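Local coordinates for protein lactate racemase (Thermoanaerobacterium thermosaccharolyticum, PDB 2YJG) that interconverts the D- and L-isomers of lactate as a homodimeric racemase that depends on a nickel-pincer nucleotide cofactor, captured here as the apoprotein, at residues T146-G151 with M224-K229; S138-L143 with I155-V160; G24-K29 with A270-K275. All blocks are in the same frame, centred on the assembly; numbering follows the deposited sequence.

Interactions 1 and 2 both involve the beta hairpin of strands 141-146 and 152-156. Interaction 2 pairs the two strands at their open end, where the second strand runs into helix 157-161; interaction 1 sets the connecting turn against helix 219-230. Their centres lie about 16 Å apart. Both stand back from the probable cofactor site: the side chains of Ala227 and Ile155 are about 9 Å and about 12 Å from that of Lys184, the covalent attachment point by similarity. Interaction 3 is separate, with nearest atoms about 18 Å from interaction 1 and about 29 Å from interaction 2. There the early segment 24-29 meets 270-275, about 240 residues later.

Interaction 1 (T146-G151 with M224-K229); sequences TLPSGG and MIYAAK
Tyr226, on helix 219-230, lays its ring against Pro148 in the turn of a beta hairpin, the one that joins strands 141-146 and 152-156. Leu147 to Gly150 form a type I beta turn, closed by the backbone bond from Gly150 N to Leu147 O, and Leu147 N also donates to Gly151 O.

The side chain of Tyr226 can be followed outward. Tyr226 CB already touches the proline, 3.5 Å from Pro148 CD. CG is anti to the backbone N (chi1 -176°), and Tyr226 CG lies 3.3 Å from Pro148 CD. This is a CH-pi contact over one face: Pro148 CD is 3.7 Å from the centroid of the Tyr226 ring and 26° off the ring normal, so the methylene is displaced toward the rim. Further along, Tyr226 CD1 meets Leu147 CD2 at 3.9 Å, and Tyr226 CE1 comes within 3.2 Å of Thr146 O; both neighbours approach obliquely. The ring thus spans three consecutive residues of the hairpin.

Leu147 CD2 also reaches Ala227 CB, at 4.1 Å, adding a small apolar contact with the next residue of the helix. Leu153 of strand 152-156 touches both Leu147 and Ala227. Ser149 OG adds a polar tie to the same helix through its hydrogen bond to Asp223.

At the tip, a water lying in the ring plane is 3.0 Å from Tyr226 OH and accepts a hydrogen bond from Thr146 N at 2.8 Å.

Interaction 2 (S138-L143 with I155-V160); sequences SENMEL and INKLAV
Asn140 and Asn156 both hold CG anti to the backbone N (chi1 near -160° in each), and their amide ends meet across the open end of a beta hairpin. The amide planes are 89° apart. Asn140 ND2 comes within 3.1 Å of Asn156 ND2, but two donors cannot bond; the ND2 of Asn156 is instead hydrogen-bonded to His133. Asn156 occupies the N-cap position of helix 157-161, and Asn156 OD1 accepts from Leu158 N at 3.1 Å, in the carbonyl plane and on a lone pair. An alanine at Asn156 would probably leave Leu158 N without its capping acceptor and His133 without its amide partner.

The backbones pair antiparallel. Glu142 and Ile155 form a hydrogen-bonded pair, with Glu142 N to Ile155 O at 2.8 Å and Ile155 N to Glu142 O at 3.0 Å. Lys157 N donates almost straight (174°) to Asn140 O, extending the pairing into the helix's first turn. Glu142 crosses Lys157 at about a right angle, Glu142 OE1 lying 3.2 Å from Lys157 CG. Strand 141-146 therefore meets both strand 152-156 and helix 157-161, while Asn156 packs on Leu102 of strand 99-104.

Interaction 3 (G24-K29 with A270-K275); sequences GILRSK and ATVNAK
Strand 271-277 belongs to a two-stranded parallel sheet with strand 422-425, and in this contact it packs beside the chain leaving strand 22-25, which within this chain is an outermost strand of the six-stranded parallel sheet. No hydrogen bond crosses between 24-29 and 270-275, so the evidence for contact is van der Waals packing.

Leu26 and Val272 carry the largest shares. Leu26 CB meets Val272 CB at 3.9 Å; Leu26 CD1 touches Ala274 CB at 3.6 Å, while Leu26 CD2 lies 3.6 Å from Asn273 O. The leucine thus spans three successive residues of the strand. Val272 CG1, anti to the carbonyl carbon (chi1 -61°), reaches Arg27 O at 3.4 Å; Val272 CG2 remains against Leu26 CB.

Near the start of the strand, Ser28 and Ala270 bring their CA atoms to 4.6 Å. Ser28 OG lies 4.0 Å from Ala270 CA and hydrogen-bonds to Ile269 O, at the end of helix 257-270.

Backbone bonds set both segments in place: Gly24 and Leu26 pair with Val414 of strand 412-415, whereas Ala270 and Val272 pair with Ile422 of strand 422-425. The contact accordingly brings the chain leaving strand 22-25 of the large sheet against the small one, just where helix 257-270 gives way to strand 271-277.

Interaction 1 (T146-G151 with M224-K229)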
loop_
_atom_site.group_PDB
_atom_site.type_symbol
_atom_site.label_atom_id
_atom_site.label_comp_id
_atom_site.label_asym_id
_atom_site.label_seq_id
_atom_site.Cartn_x
_atom_site.Cartn_y
_atom_site.Cartn_z
ATOM N N THR A 146 2.780 -36.118 -3.115
ATOM C CA THR A 146 1.546 -36.763 -2.656
ATOM C C THR A 146 1.576 -37.056 -1.147
ATOM O O THR A 146 2.538 -37.541 -0.581
ATOM C CB THR A 146 1.318 -38.058 -3.370
ATOM O OG1 THR A 146 2.343 -38.960 -2.965
ATOM C CG2 THR A 146 1.315 -37.851 -4.889
ATOM N N LEU A 147 0.449 -36.802 -0.501
ATOM C CA LEU A 147 0.414 -36.703 0.946
ATOM C C LEU A 147 0.230 -38.110 1.519
ATOM O O LEU A 147 -0.209 -39.023 0.779
ATOM C CB LEU A 147 -0.755 -35.805 1.343
ATOM C CG LEU A 147 -0.693 -34.323 0.940
ATOM C CD1 LEU A 147 -2.042 -33.668 0.796
ATOM C CD2 LEU A 147 0.176 -33.519 1.981
ATOM N N PRO A 148 0.508 -38.284 2.828
ATOM C CA PRO A 148 0.219 -39.550 3.507
ATOM C C PRO A 148 -1.178 -40.126 3.263
ATOM O O PRO A 148 -1.319 -41.355 3.163
ATOM C CB PRO A 148 0.419 -39.204 4.982
ATOM C CG PRO A 148 1.424 -38.155 4.988
ATOM C CD PRO A 148 1.236 -37.366 3.714
ATOM N N SER A 149 -2.187 -39.267 3.152
ATOM C CA SER A 149 -3.546 -39.691 2.867
ATOM C C SER A 149 -3.744 -40.154 1.431
ATOM O O SER A 149 -4.803 -40.664 1.083
ATOM C CB SER A 149 -4.496 -38.536 3.094
ATOM O OG SER A 149 -4.100 -37.427 2.298
ATOM N N GLY A 150 -2.754 -39.919 0.584
ATOM C CA GLY A 150 -2.862 -40.218 -0.844
ATOM C C GLY A 150 -3.168 -39.020 -1.742
ATOM O O GLY A 150 -2.990 -39.107 -2.946
ATOM N N GLY A 151 -3.621 -37.898 -1.176
ATOM C CA GLY A 151 -3.920 -36.707 -1.985
ATOM C C GLY A 151 -2.726 -35.974 -2.605
ATOM O O GLY A 151 -1.629 -35.893 -2.022
ATOM N N MET A 224 -0.690 -31.911 6.979
ATOM C CA MET A 224 -0.096 -30.590 7.021
ATOM C C MET A 224 1.400 -30.649 7.266
ATOM O O MET A 224 2.176 -29.891 6.671
ATOM C CB MET A 224 -0.776 -29.762 8.125
ATOM C CG MET A 224 -2.283 -29.480 7.914
ATOM S SD MET A 224 -2.917 -28.655 9.419
ATOM C CE MET A 224 -4.585 -28.064 8.865
ATOM N N ILE A 225 1.794 -31.537 8.165
ATOM C CA ILE A 225 3.186 -31.718 8.573
ATOM C C ILE A 225 3.981 -32.194 7.358
ATOM O O ILE A 225 5.078 -31.678 7.062
ATOM C CB ILE A 225 3.262 -32.674 9.755
ATOM C CG1 ILE A 225 2.845 -31.931 11.035
ATOM C CG2 ILE A 225 4.646 -33.330 9.860
ATOM C CD1 ILE A 225 3.735 -30.804 11.405
ATOM N N TYR A 226 3.398 -33.152 6.639
ATOM C CA TYR A 226 4.065 -33.664 5.444
ATOM C C TYR A 226 4.171 -32.613 4.375
ATOM O O TYR A 226 5.260 -32.459 3.766
ATOM C CB TYR A 226 3.342 -34.863 4.918
ATOM C CG TYR A 226 4.001 -35.515 3.742
ATOM C CD1 TYR A 226 3.750 -35.093 2.421
ATOM C CD2 TYR A 226 4.805 -36.633 3.934
ATOM C CE1 TYR A 226 4.326 -35.779 1.339
ATOM C CE2 TYR A 226 5.358 -37.306 2.877
ATOM C CZ TYR A 226 5.139 -36.879 1.598
ATOM O OH TYR A 226 5.771 -37.608 0.602
ATOM N N ALA A 227 3.074 -31.865 4.144
ATOM C CA ALA A 227 3.068 -30.689 3.235
ATOM C C ALA A 227 4.170 -29.722 3.549
ATOM O O ALA A 227 4.848 -29.240 2.624
ATOM C CB ALA A 227 1.703 -29.943 3.255
ATOM N N ALA A 228 4.366 -29.405 4.830
ATOM C CA ALA A 228 5.413 -28.429 5.215
ATOM C C ALA A 228 6.817 -28.970 4.895
ATOM O O ALA A 228 7.701 -28.237 4.376
ATOM C CB ALA A 228 5.296 -28.064 6.696
ATOM N N LYS A 229 7.041 -30.249 5.229
ATOM C CA LYS A 229 8.301 -30.935 4.876
ATOM C C LYS A 229 8.610 -30.909 3.389
ATOM O O LYS A 229 9.740 -30.532 2.994
ATOM C CB LYS A 229 8.332 -32.401 5.372
ATOM C CG LYS A 229 8.050 -32.532 6.836
ATOM C CD LYS A 229 8.913 -33.586 7.566
ATOM C CE LYS A 229 8.572 -35.026 7.155
ATOM N NZ LYS A 229 8.850 -36.013 8.298
HETATM O O HOH W 1 5.334 -37.088 -2.336
#

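Interaction 2 (S138-L143 with I155-V160)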
loop_
_atom_site.group_PDB
_atom_site.type_symbol
_atom_site.label_atom_id
_atom_site.label_comp_id
_atom_site.label_asym_id
_atom_site.label_seq_id
_atom_site.Cartn_x
_atom_site.Cartn_y
_atom_site.Cartn_z
ATOM N N SER A 138 -4.415 -21.580 -10.812
ATOM C CA SER A 138 -3.661 -22.802 -11.039
ATOM C C SER A 138 -2.300 -22.574 -11.650
ATOM O O SER A 138 -1.384 -23.347 -11.397
ATOM C CB SER A 138 -4.465 -23.729 -11.942
ATOM O OG SER A 138 -5.847 -23.586 -11.638
ATOM N N GLU A 139 -2.171 -21.508 -12.437
ATOM C CA GLU A 139 -0.933 -21.160 -13.121
ATOM C C GLU A 139 0.170 -20.822 -12.136
ATOM O O GLU A 139 1.371 -21.059 -12.412
ATOM C CB GLU A 139 -1.169 -19.956 -14.049
ATOM C CG GLU A 139 0.004 -19.593 -15.000
ATOM C CD GLU A 139 -0.186 -18.213 -15.666
ATOM O OE1 GLU A 139 -1.357 -17.755 -15.802
ATOM O OE2 GLU A 139 0.832 -17.584 -16.021
ATOM N N ASN A 140 -0.221 -20.260 -10.990
ATOM C CA ASN A 140 0.750 -19.997 -9.936
ATOM C C ASN A 140 0.954 -21.093 -8.870
ATOM O O ASN A 140 1.682 -20.877 -7.886
ATOM C CB ASN A 140 0.404 -18.698 -9.239
ATOM C CG ASN A 140 1.569 -18.148 -8.495
ATOM O OD1 ASN A 140 2.713 -18.220 -8.975
ATOM N ND2 ASN A 140 1.309 -17.604 -7.293
ATOM N N MET A 141 0.330 -22.253 -9.079
ATOM C CA MET A 141 0.460 -23.432 -8.208
ATOM C C MET A 141 1.390 -24.447 -8.835
ATOM O O MET A 141 1.419 -24.548 -10.064
ATOM C CB MET A 141 -0.895 -24.147 -8.035
ATOM C CG MET A 141 -2.026 -23.328 -7.469
ATOM S SD MET A 141 -1.744 -22.913 -5.746
ATOM C CE MET A 141 -3.172 -21.994 -5.455
ATOM N N GLU A 142 2.105 -25.211 -8.011
ATOM C CA GLU A 142 2.910 -26.332 -8.478
ATOM C C GLU A 142 2.637 -27.611 -7.694
ATOM O O GLU A 142 2.661 -27.626 -6.470
ATOM C CB GLU A 142 4.380 -26.002 -8.362
ATOM C CG GLU A 142 5.305 -26.987 -9.019
ATOM C CD GLU A 142 6.723 -26.428 -9.173
ATOM O OE1 GLU A 142 6.856 -25.228 -9.480
ATOM O OE2 GLU A 142 7.688 -27.185 -8.962
ATOM N N LEU A 143 2.391 -28.705 -8.414
ATOM C CA LEU A 143 2.326 -30.018 -7.786
ATOM C C LEU A 143 3.697 -30.359 -7.255
ATOM O O LEU A 143 4.700 -30.309 -8.006
ATOM C CB LEU A 143 1.828 -31.065 -8.798
ATOM C CG LEU A 143 1.769 -32.534 -8.368
ATOM C CD1 LEU A 143 0.850 -32.767 -7.113
ATOM C CD2 LEU A 143 1.304 -33.356 -9.570
ATOM N N ILE A 155 1.195 -26.350 -4.142
ATOM C CA ILE A 155 1.405 -25.088 -3.417
ATOM C C ILE A 155 1.881 -23.935 -4.327
ATOM O O ILE A 155 2.291 -24.165 -5.467
ATOM C CB ILE A 155 2.243 -25.263 -2.177
ATOM C CG1 ILE A 155 3.679 -25.733 -2.472
ATOM C CG2 ILE A 155 1.578 -26.307 -1.219
ATOM C CD1 ILE A 155 4.637 -25.495 -1.347
ATOM N N ASN A 156 1.799 -22.711 -3.820
ATOM C CA ASN A 156 2.295 -21.529 -4.554
ATOM C C ASN A 156 3.746 -21.709 -5.049
ATOM O O ASN A 156 4.682 -22.038 -4.262
ATOM C CB ASN A 156 2.211 -20.309 -3.645
ATOM C CG ASN A 156 2.215 -18.993 -4.384
ATOM O OD1 ASN A 156 3.217 -18.607 -5.012
ATOM N ND2 ASN A 156 1.117 -18.264 -4.269
ATOM N N LYS A 157 3.913 -21.475 -6.355
ATOM C CA LYS A 157 5.216 -21.612 -7.034
ATOM C C LYS A 157 6.353 -20.780 -6.443
ATOM O O LYS A 157 7.492 -21.190 -6.428
ATOM C CB LYS A 157 5.073 -21.213 -8.525
ATOM C CG LYS A 157 5.774 -22.224 -9.458
ATOM C CD LYS A 157 5.334 -22.119 -10.955
ATOM C CE LYS A 157 5.320 -20.674 -11.479
ATOM N NZ LYS A 157 4.945 -20.568 -12.964
ATOM N N LEU A 158 6.030 -19.581 -6.025
ATOM C CA LEU A 158 7.013 -18.708 -5.390
ATOM C C LEU A 158 7.670 -19.382 -4.221
ATOM O O LEU A 158 8.869 -19.291 -4.031
ATOM C CB LEU A 158 6.293 -17.458 -4.915
ATOM C CG LEU A 158 7.208 -16.290 -4.577
ATOM C CD1 LEU A 158 7.824 -15.708 -5.881
ATOM C CD2 LEU A 158 6.360 -15.256 -3.860
ATOM N N ALA A 159 6.859 -20.061 -3.406
ATOM C CA ALA A 159 7.372 -20.814 -2.264
ATOM C C ALA A 159 8.328 -21.948 -2.665
ATOM O O ALA A 159 9.355 -22.171 -2.019
ATOM C CB ALA A 159 6.195 -21.358 -1.464
ATOM N N VAL A 160 7.947 -22.652 -3.719
ATOM C CA VAL A 160 8.696 -23.784 -4.258
ATOM C C VAL A 160 10.053 -23.291 -4.788
ATOM O O VAL A 160 11.099 -23.823 -4.435
ATOM C CB VAL A 160 7.935 -24.462 -5.424
ATOM C CG1 VAL A 160 8.750 -25.670 -5.902
ATOM C CG2 VAL A 160 6.460 -24.871 -5.014
#

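Interaction 3 (G24-K29 with A270-K275)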
loop_
_atom_site.group_PDB
_atom_site.type_symbol
_atom_site.label_atom_id
_atom_site.label_comp_id
_atom_site.label_asym_id
_atom_site.label_seq_id
_atom_site.Cartn_x
_atom_site.Cartn_y
_atom_site.Cartn_z
ATOM N N GLY A 24 -17.906 -26.424 38.245
ATOM C CA GLY A 24 -16.659 -25.726 38.205
ATOM C C GLY A 24 -16.806 -24.540 37.238
ATOM O O GLY A 24 -17.689 -24.539 36.368
ATOM N N ILE A 25 -15.930 -23.562 37.394
ATOM C CA ILE A 25 -15.861 -22.416 36.468
ATOM C C ILE A 25 -14.527 -22.586 35.811
ATOM O O ILE A 25 -13.473 -22.460 36.450
ATOM C CB ILE A 25 -15.980 -21.045 37.158
ATOM C CG1 ILE A 25 -17.325 -20.876 37.873
ATOM C CG2 ILE A 25 -15.756 -19.917 36.154
ATOM C CD1 ILE A 25 -17.506 -19.440 38.611
ATOM N N LEU A 26 -14.533 -22.960 34.541
ATOM C CA LEU A 26 -13.279 -23.419 33.914
ATOM C C LEU A 26 -12.729 -22.315 33.031
ATOM O O LEU A 26 -13.340 -21.981 32.026
ATOM C CB LEU A 26 -13.557 -24.634 33.067
ATOM C CG LEU A 26 -14.330 -25.736 33.769
ATOM C CD1 LEU A 26 -14.572 -26.873 32.803
ATOM C CD2 LEU A 26 -13.453 -26.218 35.018
ATOM N N ARG A 27 -11.570 -21.780 33.425
ATOM C CA ARG A 27 -10.941 -20.685 32.735
ATOM C C ARG A 27 -9.521 -21.032 32.455
ATOM O O ARG A 27 -8.832 -21.638 33.270
ATOM C CB ARG A 27 -10.894 -19.399 33.571
ATOM C CG ARG A 27 -12.237 -18.830 33.996
ATOM C CD ARG A 27 -11.976 -17.557 34.841
ATOM N NE ARG A 27 -13.132 -17.133 35.631
ATOM C CZ ARG A 27 -14.041 -16.246 35.227
ATOM N NH1 ARG A 27 -13.940 -15.660 34.027
ATOM N NH2 ARG A 27 -15.058 -15.923 36.041
ATOM N N SER A 28 -9.116 -20.606 31.289
ATOM C CA SER A 28 -7.753 -20.560 30.887
ATOM C C SER A 28 -6.945 -19.698 31.869
ATOM O O SER A 28 -7.474 -18.733 32.464
ATOM C CB SER A 28 -7.729 -19.930 29.500
ATOM O OG SER A 28 -6.467 -19.453 29.161
ATOM N N LYS A 29 -5.669 -20.028 31.990
ATOM C CA LYS A 29 -4.731 -19.230 32.790
ATOM C C LYS A 29 -4.682 -17.818 32.225
ATOM O O LYS A 29 -4.635 -17.621 31.009
ATOM C CB LYS A 29 -3.321 -19.868 32.797
ATOM C CG LYS A 29 -2.743 -20.208 34.190
ATOM C CD LYS A 29 -1.643 -21.303 34.140
ATOM C CE LYS A 29 -0.327 -20.854 33.416
ATOM N NZ LYS A 29 0.631 -20.070 34.300
ATOM N N ALA A 270 -3.982 -22.954 28.296
ATOM C CA ALA A 270 -5.376 -23.078 27.832
ATOM C C ALA A 270 -6.107 -24.313 28.335
ATOM O O ALA A 270 -7.329 -24.356 28.248
ATOM C CB ALA A 270 -5.396 -23.029 26.327
ATOM N N THR A 271 -5.409 -25.335 28.846
ATOM C CA THR A 271 -6.087 -26.595 29.213
ATOM C C THR A 271 -6.913 -26.421 30.471
ATOM O O THR A 271 -6.426 -25.881 31.436
ATOM C CB THR A 271 -5.132 -27.777 29.325
ATOM O OG1 THR A 271 -4.465 -27.918 28.064
ATOM C CG2 THR A 271 -5.884 -29.102 29.663
ATOM N N VAL A 272 -8.164 -26.848 30.449
ATOM C CA VAL A 272 -8.988 -26.883 31.664
ATOM C C VAL A 272 -9.525 -28.288 31.834
ATOM O O VAL A 272 -9.774 -28.996 30.852
ATOM C CB VAL A 272 -10.125 -25.862 31.594
ATOM C CG1 VAL A 272 -9.545 -24.456 31.477
ATOM C CG2 VAL A 272 -11.102 -26.216 30.413
ATOM N N ASN A 273 -9.670 -28.716 33.084
ATOM C CA ASN A 273 -10.074 -30.067 33.397
ATOM C C ASN A 273 -11.529 -30.071 33.822
ATOM O O ASN A 273 -11.888 -29.398 34.813
ATOM C CB ASN A 273 -9.152 -30.626 34.512
ATOM C CG ASN A 273 -7.671 -30.604 34.120
ATOM O OD1 ASN A 273 -6.851 -29.888 34.720
ATOM N ND2 ASN A 273 -7.327 -31.378 33.121
ATOM N N ALA A 274 -12.382 -30.770 33.081
ATOM C CA ALA A 274 -13.822 -30.766 33.330
ATOM C C ALA A 274 -14.373 -32.106 33.847
ATOM O O ALA A 274 -14.107 -33.145 33.272
ATOM C CB ALA A 274 -14.565 -30.393 31.993
ATOM N N LYS A 275 -15.142 -32.087 34.931
ATOM C CA LYS A 275 -16.014 -33.193 35.303
ATOM C C LYS A 275 -17.317 -33.018 34.524
ATOM O O LYS A 275 -18.055 -32.030 34.724
ATOM C CB LYS A 275 -16.299 -33.231 36.816
ATOM C CG LYS A 275 -17.562 -34.060 37.145
ATOM C CD LYS A 275 -17.650 -34.518 38.644
ATOM C CE LYS A 275 -18.872 -35.475 38.840
ATOM N NZ LYS A 275 -19.172 -35.711 40.283
#